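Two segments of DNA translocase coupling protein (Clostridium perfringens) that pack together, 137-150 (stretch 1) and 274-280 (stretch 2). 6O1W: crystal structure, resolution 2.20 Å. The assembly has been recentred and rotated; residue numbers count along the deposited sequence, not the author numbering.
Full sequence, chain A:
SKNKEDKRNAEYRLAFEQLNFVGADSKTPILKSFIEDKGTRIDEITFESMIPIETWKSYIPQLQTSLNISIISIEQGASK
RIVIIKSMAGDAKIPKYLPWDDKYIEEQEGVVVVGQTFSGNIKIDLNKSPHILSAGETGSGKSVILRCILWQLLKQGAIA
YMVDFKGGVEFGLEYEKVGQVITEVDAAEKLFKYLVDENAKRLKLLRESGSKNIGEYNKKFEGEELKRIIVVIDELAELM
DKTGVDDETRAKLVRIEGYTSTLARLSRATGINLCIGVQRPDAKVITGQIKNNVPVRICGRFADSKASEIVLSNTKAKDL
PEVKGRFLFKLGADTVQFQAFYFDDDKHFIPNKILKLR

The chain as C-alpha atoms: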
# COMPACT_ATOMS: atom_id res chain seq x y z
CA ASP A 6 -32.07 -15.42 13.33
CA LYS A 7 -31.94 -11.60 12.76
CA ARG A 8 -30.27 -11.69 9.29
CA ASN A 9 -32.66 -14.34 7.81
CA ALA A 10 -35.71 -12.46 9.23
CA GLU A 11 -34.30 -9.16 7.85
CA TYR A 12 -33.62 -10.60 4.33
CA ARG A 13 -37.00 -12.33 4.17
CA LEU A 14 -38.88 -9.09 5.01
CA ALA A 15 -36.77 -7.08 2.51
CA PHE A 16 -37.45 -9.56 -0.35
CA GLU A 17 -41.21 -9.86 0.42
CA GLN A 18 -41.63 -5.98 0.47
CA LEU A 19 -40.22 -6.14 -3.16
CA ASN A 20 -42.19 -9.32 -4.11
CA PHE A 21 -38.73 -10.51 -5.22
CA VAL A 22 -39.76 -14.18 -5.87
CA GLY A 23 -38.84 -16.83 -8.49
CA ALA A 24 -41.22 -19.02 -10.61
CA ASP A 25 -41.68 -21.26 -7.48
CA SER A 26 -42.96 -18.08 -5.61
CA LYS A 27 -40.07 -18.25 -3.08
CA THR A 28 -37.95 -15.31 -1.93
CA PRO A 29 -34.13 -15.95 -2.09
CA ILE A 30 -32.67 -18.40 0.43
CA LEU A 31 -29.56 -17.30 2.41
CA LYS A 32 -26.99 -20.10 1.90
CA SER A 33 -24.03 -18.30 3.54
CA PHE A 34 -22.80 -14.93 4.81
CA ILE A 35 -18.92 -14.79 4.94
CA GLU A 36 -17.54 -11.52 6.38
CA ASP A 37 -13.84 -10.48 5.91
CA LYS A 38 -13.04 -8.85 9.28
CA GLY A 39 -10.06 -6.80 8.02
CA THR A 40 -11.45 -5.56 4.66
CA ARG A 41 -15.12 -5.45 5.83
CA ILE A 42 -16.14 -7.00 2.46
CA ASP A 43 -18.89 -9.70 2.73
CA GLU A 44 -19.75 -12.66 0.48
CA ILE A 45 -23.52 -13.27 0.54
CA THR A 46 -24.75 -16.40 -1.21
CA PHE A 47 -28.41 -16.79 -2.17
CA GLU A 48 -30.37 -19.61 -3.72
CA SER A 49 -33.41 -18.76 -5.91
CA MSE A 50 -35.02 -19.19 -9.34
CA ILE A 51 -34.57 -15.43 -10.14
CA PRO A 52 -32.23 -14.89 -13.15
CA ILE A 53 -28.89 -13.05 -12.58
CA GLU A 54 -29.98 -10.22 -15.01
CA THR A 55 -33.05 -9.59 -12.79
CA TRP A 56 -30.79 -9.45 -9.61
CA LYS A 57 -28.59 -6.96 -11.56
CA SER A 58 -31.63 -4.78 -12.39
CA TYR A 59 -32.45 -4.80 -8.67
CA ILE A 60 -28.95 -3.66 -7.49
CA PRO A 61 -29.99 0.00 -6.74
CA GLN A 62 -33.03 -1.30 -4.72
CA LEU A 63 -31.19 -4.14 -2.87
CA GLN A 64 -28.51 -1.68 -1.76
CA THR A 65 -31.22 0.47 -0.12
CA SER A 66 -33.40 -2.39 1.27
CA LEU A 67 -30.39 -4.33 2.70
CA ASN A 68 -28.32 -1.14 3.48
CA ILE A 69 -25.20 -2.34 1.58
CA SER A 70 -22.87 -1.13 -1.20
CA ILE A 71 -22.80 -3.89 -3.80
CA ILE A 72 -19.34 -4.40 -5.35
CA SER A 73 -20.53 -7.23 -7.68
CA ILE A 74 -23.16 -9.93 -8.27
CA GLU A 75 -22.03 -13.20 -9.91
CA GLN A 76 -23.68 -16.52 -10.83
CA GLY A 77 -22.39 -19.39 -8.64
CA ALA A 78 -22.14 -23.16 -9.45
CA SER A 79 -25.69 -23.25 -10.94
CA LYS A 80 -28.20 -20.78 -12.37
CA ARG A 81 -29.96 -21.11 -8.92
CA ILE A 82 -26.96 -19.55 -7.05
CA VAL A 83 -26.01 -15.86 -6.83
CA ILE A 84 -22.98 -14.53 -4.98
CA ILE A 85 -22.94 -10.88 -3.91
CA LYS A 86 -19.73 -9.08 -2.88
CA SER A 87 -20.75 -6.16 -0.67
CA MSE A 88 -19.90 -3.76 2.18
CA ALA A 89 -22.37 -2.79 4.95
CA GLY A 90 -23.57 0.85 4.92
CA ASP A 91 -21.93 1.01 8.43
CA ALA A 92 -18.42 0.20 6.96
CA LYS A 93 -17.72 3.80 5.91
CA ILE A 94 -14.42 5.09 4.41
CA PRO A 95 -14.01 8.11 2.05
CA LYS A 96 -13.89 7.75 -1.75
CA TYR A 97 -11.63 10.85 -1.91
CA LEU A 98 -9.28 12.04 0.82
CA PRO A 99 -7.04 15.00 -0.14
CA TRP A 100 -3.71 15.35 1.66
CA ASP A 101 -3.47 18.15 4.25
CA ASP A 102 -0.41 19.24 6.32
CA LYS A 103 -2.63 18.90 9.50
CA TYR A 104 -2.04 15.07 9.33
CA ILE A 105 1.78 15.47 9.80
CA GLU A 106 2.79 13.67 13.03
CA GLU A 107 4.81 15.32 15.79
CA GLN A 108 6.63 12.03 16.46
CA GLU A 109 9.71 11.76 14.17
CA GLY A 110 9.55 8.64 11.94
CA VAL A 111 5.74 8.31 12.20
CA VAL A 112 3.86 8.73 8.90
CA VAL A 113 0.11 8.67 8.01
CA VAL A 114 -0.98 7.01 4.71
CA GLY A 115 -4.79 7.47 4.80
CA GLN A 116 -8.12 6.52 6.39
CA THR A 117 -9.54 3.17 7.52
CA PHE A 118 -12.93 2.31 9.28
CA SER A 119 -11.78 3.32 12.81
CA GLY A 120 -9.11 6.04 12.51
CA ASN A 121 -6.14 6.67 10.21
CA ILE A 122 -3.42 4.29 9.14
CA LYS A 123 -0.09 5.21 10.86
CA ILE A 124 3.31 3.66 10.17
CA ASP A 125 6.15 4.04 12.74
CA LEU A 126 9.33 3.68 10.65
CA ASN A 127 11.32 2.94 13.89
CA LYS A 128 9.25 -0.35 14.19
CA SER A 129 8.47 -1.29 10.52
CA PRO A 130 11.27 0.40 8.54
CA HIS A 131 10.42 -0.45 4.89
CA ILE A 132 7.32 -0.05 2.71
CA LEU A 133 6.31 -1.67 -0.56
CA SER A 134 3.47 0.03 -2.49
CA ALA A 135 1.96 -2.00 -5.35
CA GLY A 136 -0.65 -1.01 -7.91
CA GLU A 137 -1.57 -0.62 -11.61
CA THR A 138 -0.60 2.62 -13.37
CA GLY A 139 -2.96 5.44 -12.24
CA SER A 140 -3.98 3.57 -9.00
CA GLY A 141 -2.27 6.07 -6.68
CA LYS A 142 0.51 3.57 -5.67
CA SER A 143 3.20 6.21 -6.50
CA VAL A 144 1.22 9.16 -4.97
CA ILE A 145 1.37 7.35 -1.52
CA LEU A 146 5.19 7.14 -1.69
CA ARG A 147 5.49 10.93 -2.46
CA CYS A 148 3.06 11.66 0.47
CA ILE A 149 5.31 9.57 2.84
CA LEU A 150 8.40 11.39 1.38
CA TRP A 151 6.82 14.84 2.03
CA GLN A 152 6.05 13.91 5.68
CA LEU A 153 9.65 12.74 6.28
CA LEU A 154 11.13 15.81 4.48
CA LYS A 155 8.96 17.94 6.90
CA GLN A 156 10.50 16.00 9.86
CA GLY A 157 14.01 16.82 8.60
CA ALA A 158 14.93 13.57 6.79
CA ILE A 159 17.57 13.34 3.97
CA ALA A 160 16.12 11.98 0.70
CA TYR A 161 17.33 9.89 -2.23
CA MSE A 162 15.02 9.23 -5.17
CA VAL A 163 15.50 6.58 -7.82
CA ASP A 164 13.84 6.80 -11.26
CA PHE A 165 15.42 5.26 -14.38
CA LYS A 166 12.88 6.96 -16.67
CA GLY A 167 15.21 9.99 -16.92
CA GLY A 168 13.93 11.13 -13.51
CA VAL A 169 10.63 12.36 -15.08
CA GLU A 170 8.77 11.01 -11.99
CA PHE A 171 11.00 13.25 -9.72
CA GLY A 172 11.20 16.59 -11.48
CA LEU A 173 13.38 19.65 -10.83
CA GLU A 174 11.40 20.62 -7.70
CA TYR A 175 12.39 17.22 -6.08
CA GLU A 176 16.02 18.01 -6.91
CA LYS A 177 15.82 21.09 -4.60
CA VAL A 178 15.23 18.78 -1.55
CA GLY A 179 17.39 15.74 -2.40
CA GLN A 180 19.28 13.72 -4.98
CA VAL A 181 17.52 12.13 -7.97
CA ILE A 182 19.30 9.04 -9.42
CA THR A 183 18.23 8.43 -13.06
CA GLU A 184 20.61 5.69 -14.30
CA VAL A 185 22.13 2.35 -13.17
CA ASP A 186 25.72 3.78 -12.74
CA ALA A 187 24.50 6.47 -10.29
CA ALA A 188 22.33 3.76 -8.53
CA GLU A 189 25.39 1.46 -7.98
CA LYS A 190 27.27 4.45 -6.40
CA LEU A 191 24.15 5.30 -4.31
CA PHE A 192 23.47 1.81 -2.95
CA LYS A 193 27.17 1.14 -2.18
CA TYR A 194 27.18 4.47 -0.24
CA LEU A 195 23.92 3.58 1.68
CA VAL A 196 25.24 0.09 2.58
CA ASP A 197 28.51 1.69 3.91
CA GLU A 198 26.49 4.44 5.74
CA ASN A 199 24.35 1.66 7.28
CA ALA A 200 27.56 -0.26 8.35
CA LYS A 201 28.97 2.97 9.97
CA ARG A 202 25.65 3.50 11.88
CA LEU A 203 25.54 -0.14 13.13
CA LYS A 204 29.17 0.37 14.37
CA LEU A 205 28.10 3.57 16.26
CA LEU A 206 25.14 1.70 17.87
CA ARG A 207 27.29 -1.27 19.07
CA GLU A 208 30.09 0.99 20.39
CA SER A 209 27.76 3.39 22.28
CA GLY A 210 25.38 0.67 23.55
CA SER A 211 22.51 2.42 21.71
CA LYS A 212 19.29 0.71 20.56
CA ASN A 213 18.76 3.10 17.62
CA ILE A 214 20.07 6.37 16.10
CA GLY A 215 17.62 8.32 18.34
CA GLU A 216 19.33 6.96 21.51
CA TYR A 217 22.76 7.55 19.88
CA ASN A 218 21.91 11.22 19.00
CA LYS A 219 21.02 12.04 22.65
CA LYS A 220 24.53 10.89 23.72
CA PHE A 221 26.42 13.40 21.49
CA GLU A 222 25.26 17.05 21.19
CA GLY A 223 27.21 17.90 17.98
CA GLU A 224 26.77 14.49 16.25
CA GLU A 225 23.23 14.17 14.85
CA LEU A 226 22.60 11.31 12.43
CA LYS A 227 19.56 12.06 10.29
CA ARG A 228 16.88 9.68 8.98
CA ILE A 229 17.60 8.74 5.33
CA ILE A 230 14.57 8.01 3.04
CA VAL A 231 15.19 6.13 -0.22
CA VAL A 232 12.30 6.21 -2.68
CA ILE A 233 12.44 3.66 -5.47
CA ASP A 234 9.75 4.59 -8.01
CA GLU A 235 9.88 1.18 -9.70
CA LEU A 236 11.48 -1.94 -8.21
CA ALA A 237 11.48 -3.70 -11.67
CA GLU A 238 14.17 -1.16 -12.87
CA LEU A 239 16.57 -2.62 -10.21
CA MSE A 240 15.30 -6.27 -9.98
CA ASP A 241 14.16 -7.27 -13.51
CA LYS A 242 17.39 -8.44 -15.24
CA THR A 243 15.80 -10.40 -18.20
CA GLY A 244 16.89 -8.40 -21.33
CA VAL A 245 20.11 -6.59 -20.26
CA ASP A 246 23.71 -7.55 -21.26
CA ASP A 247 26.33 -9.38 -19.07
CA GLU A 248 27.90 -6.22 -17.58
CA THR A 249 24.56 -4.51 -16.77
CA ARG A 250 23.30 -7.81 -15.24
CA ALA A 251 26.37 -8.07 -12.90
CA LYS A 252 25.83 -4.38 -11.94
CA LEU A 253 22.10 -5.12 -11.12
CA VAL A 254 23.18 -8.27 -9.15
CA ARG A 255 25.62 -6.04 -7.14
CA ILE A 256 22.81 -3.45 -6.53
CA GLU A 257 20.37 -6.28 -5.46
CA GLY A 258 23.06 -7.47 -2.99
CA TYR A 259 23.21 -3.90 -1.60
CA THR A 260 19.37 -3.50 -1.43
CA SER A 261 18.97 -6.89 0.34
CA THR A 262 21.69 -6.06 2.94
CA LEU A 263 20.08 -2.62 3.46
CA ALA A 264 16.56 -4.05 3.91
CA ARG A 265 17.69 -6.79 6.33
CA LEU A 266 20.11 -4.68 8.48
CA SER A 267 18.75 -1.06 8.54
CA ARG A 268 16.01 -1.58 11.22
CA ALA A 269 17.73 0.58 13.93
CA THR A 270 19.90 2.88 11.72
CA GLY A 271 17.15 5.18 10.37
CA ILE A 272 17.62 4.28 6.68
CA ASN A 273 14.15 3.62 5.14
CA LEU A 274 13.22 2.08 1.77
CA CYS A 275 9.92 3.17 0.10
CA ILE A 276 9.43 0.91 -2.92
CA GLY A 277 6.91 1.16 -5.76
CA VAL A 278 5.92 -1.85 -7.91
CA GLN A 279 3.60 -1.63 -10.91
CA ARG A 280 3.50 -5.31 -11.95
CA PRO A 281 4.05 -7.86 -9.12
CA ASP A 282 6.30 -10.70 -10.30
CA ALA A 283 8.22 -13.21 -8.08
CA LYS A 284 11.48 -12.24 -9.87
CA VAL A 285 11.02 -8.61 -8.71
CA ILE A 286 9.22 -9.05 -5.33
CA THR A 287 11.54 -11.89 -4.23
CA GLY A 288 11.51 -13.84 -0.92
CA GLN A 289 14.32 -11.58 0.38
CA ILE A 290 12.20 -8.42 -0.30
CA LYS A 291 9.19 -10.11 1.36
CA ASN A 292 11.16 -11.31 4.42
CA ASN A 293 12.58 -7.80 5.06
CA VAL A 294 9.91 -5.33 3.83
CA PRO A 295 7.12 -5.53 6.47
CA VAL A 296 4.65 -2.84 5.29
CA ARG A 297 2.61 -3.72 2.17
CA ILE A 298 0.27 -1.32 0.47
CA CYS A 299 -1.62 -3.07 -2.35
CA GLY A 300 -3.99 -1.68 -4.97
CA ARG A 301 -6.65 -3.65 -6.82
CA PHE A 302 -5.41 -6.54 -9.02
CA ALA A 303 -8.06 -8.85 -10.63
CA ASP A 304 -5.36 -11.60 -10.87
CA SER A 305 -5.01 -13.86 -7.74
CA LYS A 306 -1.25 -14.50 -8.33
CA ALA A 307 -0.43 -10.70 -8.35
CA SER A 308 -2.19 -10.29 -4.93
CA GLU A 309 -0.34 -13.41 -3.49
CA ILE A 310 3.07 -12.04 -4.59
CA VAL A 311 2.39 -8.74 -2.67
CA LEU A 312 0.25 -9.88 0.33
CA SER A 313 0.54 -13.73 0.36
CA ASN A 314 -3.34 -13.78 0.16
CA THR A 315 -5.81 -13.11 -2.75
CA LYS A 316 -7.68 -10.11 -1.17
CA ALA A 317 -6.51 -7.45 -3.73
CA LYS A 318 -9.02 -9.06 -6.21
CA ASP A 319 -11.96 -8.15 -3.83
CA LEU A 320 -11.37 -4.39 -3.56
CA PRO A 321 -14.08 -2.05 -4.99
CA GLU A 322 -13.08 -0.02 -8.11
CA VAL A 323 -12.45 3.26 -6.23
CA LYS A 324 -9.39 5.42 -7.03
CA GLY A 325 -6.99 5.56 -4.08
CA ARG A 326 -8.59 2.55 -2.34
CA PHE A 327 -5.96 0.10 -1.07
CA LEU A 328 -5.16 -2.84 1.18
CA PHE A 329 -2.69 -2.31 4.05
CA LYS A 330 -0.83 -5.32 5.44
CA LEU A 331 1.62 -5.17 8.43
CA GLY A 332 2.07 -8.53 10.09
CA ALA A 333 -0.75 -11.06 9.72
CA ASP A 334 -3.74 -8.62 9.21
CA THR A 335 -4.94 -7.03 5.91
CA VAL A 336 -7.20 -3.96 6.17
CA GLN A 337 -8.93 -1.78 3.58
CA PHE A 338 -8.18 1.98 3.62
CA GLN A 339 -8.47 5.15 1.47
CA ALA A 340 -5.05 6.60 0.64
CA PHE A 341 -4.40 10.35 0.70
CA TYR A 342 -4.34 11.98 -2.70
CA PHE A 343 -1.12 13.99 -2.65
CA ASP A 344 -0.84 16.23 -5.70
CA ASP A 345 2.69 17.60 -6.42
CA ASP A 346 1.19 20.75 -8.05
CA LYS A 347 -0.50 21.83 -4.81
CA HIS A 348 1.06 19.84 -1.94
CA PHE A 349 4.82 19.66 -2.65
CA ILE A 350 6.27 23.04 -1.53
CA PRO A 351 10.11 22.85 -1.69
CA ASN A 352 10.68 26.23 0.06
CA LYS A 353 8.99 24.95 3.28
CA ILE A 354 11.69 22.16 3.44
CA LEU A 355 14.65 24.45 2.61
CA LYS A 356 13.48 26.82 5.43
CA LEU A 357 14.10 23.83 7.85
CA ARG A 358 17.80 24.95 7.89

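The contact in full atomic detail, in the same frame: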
# COMPACT_ATOMS: atom_id res chain seq x y z
N GLU A 137 -1.54 -0.86 -10.17
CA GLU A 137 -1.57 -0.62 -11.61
C GLU A 137 -1.33 0.85 -11.89
O GLU A 137 -1.54 1.67 -11.00
CB GLU A 137 -2.94 -1.06 -12.19
CG GLU A 137 -3.12 -2.57 -12.26
CD GLU A 137 -4.54 -3.06 -12.50
OE1 GLU A 137 -5.32 -2.34 -13.16
OE2 GLU A 137 -4.87 -4.17 -12.02
N THR A 138 -0.88 1.21 -13.09
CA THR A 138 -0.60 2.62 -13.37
C THR A 138 -1.91 3.46 -13.26
O THR A 138 -2.96 3.01 -13.71
CB THR A 138 0.22 2.80 -14.67
OG1 THR A 138 0.73 4.13 -14.72
CG2 THR A 138 -0.56 2.43 -15.94
N GLY A 139 -1.83 4.57 -12.52
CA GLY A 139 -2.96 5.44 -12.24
C GLY A 139 -3.72 5.13 -10.95
O GLY A 139 -4.62 5.88 -10.57
N SER A 140 -3.34 4.02 -10.25
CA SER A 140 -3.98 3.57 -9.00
C SER A 140 -3.79 4.51 -7.83
O SER A 140 -4.63 4.54 -6.92
CB SER A 140 -3.45 2.20 -8.58
OG SER A 140 -2.03 2.23 -8.43
N GLY A 141 -2.65 5.21 -7.80
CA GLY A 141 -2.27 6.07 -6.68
C GLY A 141 -1.13 5.46 -5.87
O GLY A 141 -0.71 6.03 -4.86
N LYS A 142 -0.60 4.30 -6.33
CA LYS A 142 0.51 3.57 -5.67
C LYS A 142 1.72 4.51 -5.45
O LYS A 142 2.35 4.46 -4.40
CB LYS A 142 0.92 2.33 -6.52
CG LYS A 142 2.42 2.30 -6.86
CD LYS A 142 2.79 1.37 -7.95
CE LYS A 142 4.06 1.85 -8.58
NZ LYS A 142 3.81 3.01 -9.50
N SER A 143 2.06 5.31 -6.49
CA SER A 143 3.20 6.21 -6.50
C SER A 143 2.96 7.49 -5.70
O SER A 143 3.89 7.98 -5.05
CB SER A 143 3.62 6.53 -7.93
OG SER A 143 4.54 5.54 -8.35
N VAL A 144 1.71 7.99 -5.72
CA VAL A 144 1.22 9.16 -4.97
C VAL A 144 1.45 8.96 -3.45
O VAL A 144 1.94 9.87 -2.78
CB VAL A 144 -0.26 9.47 -5.35
CG1 VAL A 144 -0.97 10.29 -4.28
CG2 VAL A 144 -0.34 10.18 -6.70
N ILE A 145 1.17 7.75 -2.93
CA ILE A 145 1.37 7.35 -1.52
C ILE A 145 2.82 7.54 -1.12
O ILE A 145 3.08 8.09 -0.07
CB ILE A 145 0.93 5.87 -1.27
CG1 ILE A 145 -0.59 5.70 -1.43
CG2 ILE A 145 1.39 5.37 0.12
CD1 ILE A 145 -1.02 4.23 -1.53
N LEU A 146 3.76 7.04 -1.95
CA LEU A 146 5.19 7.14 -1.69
C LEU A 146 5.66 8.59 -1.59
O LEU A 146 6.46 8.89 -0.72
CB LEU A 146 5.97 6.41 -2.80
CG LEU A 146 5.70 4.90 -2.92
CD1 LEU A 146 6.58 4.29 -3.98
CD2 LEU A 146 5.89 4.18 -1.58
N ARG A 147 5.14 9.50 -2.46
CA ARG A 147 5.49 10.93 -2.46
C ARG A 147 4.90 11.65 -1.23
O ARG A 147 5.51 12.58 -0.73
CB ARG A 147 5.08 11.61 -3.77
CG ARG A 147 5.91 11.12 -4.96
CD ARG A 147 5.48 11.81 -6.25
NE ARG A 147 6.11 11.18 -7.41
CZ ARG A 147 5.50 10.32 -8.22
NH1 ARG A 147 4.23 9.99 -8.02
NH2 ARG A 147 6.16 9.79 -9.24
N CYS A 148 3.73 11.18 -0.75
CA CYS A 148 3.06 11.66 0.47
C CYS A 148 3.90 11.29 1.70
O CYS A 148 4.07 12.11 2.59
CB CYS A 148 1.67 11.04 0.57
SG CYS A 148 0.68 11.72 1.91
N ILE A 149 4.41 10.06 1.76
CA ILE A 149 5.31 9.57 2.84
C ILE A 149 6.60 10.41 2.80
O ILE A 149 7.05 10.86 3.84
CB ILE A 149 5.62 8.06 2.66
CG1 ILE A 149 4.34 7.21 2.94
CG2 ILE A 149 6.81 7.63 3.58
CD1 ILE A 149 4.42 5.83 2.44
N LEU A 150 7.17 10.61 1.59
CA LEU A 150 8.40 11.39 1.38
C LEU A 150 8.25 12.80 1.92
O LEU A 150 9.14 13.26 2.64
CB LEU A 150 8.73 11.42 -0.13
CG LEU A 150 9.88 12.32 -0.61
CD1 LEU A 150 11.25 11.92 0.08
CD2 LEU A 150 9.99 12.28 -2.14
N LEU A 274 13.52 2.34 3.19
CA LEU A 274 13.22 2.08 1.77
C LEU A 274 11.72 2.17 1.52
O LEU A 274 10.96 1.52 2.23
CB LEU A 274 13.73 0.68 1.36
CG LEU A 274 15.24 0.51 1.36
CD1 LEU A 274 15.62 -0.97 1.35
CD2 LEU A 274 15.89 1.25 0.21
N CYS A 275 11.31 3.00 0.54
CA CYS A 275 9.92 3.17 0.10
C CYS A 275 9.92 2.75 -1.35
O CYS A 275 10.45 3.47 -2.21
CB CYS A 275 9.42 4.60 0.27
SG CYS A 275 9.25 5.13 2.00
N ILE A 276 9.39 1.55 -1.61
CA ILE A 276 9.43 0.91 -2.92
C ILE A 276 8.09 0.85 -3.63
O ILE A 276 7.12 0.36 -3.08
CB ILE A 276 10.03 -0.52 -2.80
CG1 ILE A 276 11.31 -0.56 -1.94
CG2 ILE A 276 10.27 -1.13 -4.19
CD1 ILE A 276 11.64 -1.94 -1.40
N GLY A 277 8.08 1.28 -4.89
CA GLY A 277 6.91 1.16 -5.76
C GLY A 277 7.08 -0.01 -6.72
O GLY A 277 8.19 -0.29 -7.18
N VAL A 278 5.98 -0.73 -6.97
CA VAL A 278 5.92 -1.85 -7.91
C VAL A 278 4.63 -1.76 -8.74
O VAL A 278 3.53 -1.76 -8.20
CB VAL A 278 6.10 -3.26 -7.27
CG1 VAL A 278 7.56 -3.57 -6.99
CG2 VAL A 278 5.30 -3.42 -6.00
N GLN A 279 4.78 -1.70 -10.05
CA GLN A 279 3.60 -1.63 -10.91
C GLN A 279 2.99 -3.02 -11.26
O GLN A 279 1.76 -3.17 -11.34
CB GLN A 279 3.92 -0.86 -12.19
CG GLN A 279 2.69 -0.47 -12.97
CD GLN A 279 3.07 -0.09 -14.36
OE1 GLN A 279 2.96 -0.90 -15.29
NE2 GLN A 279 3.55 1.13 -14.51
N ARG A 280 3.87 -3.98 -11.51
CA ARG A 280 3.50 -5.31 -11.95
C ARG A 280 4.16 -6.34 -11.04
O ARG A 280 5.35 -6.63 -11.21
CB ARG A 280 3.97 -5.48 -13.43
CG ARG A 280 3.19 -6.51 -14.23
CD ARG A 280 3.86 -6.86 -15.56
NE ARG A 280 5.27 -7.21 -15.39
CZ ARG A 280 5.71 -8.42 -15.05
NH1 ARG A 280 4.86 -9.43 -14.90
NH2 ARG A 280 7.01 -8.64 -14.89

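How do the two backbones lie against each other? Stretch 1 runs from a loop into a helix, while stretch 2 is the end of a strand, residues 274-278, followed by two loop residues. Helix and strand run nearly antiparallel, their N-to-C directions 167° apart and their axes 8.5 Å apart at closest approach. Walking forward along stretch 1 therefore means walking backward along stretch 2, from Gln279 opposite the loop to Cys275 opposite the helix. No hydrogen bond crosses between them; packing alone joins the two.

What does the loop at the start of stretch 1 contribute? Glu137 comes near Gln279 through backbone atoms, Glu137 N lying 4.2 Å from Gln279 O, while its own side chain sets off away from stretch 2. Thr138 meets the end of the Gln279 side chain, with Thr138 CB 3.7 Å from Gln279 NE2, a van der Waals contact at the exposed margin. The chain then folds through a type II turn from Glu137 to Ser140, closed by Ser140 N to Glu137 O at 3.1 Å and reinforced by Ser140 OG, which donates to Glu137 O at 2.7 Å. Gly139 and Gly141 do not touch stretch 2; both have positive phi angles at which a CB would jam against the preceding carbonyl O.

How does Lys142 cross the end of the strand, and where does its amine go? Its side chain starts toward stretch 2, and its aliphatic part lies against the backbone: Lys142 CD is 3.2 Å from Val278 O, and Lys142 CE is 4.0 Å from Gly277 C. The charged end finds its partner within stretch 1, where Lys142 NZ donates to Ser143 OG at 2.9 Å. Gly277 leaves the room this arrangement uses, since a CB there would point toward the helix and sit only 3.4 Å from Lys142 CE and 3.2 Å from Leu146 CD1.

What fills the contact farther along the helix? Leu146, one turn after Lys142, also points toward the strand. Leu146 CD1 rests 3.5 Å from Gly277 N, against main chain left uncovered by the glycine, and Leu146 CD2 packs 4.0 Å from Cys275 CB. Ile149 follows, with Ile149 CG2 3.8 Å from Cys275 SG. Cys275 thus meets two aliphatic side chains in a buried, apolar setting. The helical spacing of three to four residues brings Lys142, Leu146 and Ile149 to the same side, while Val144, Ile145, Arg147 and Cys148 stay out of reach of stretch 2.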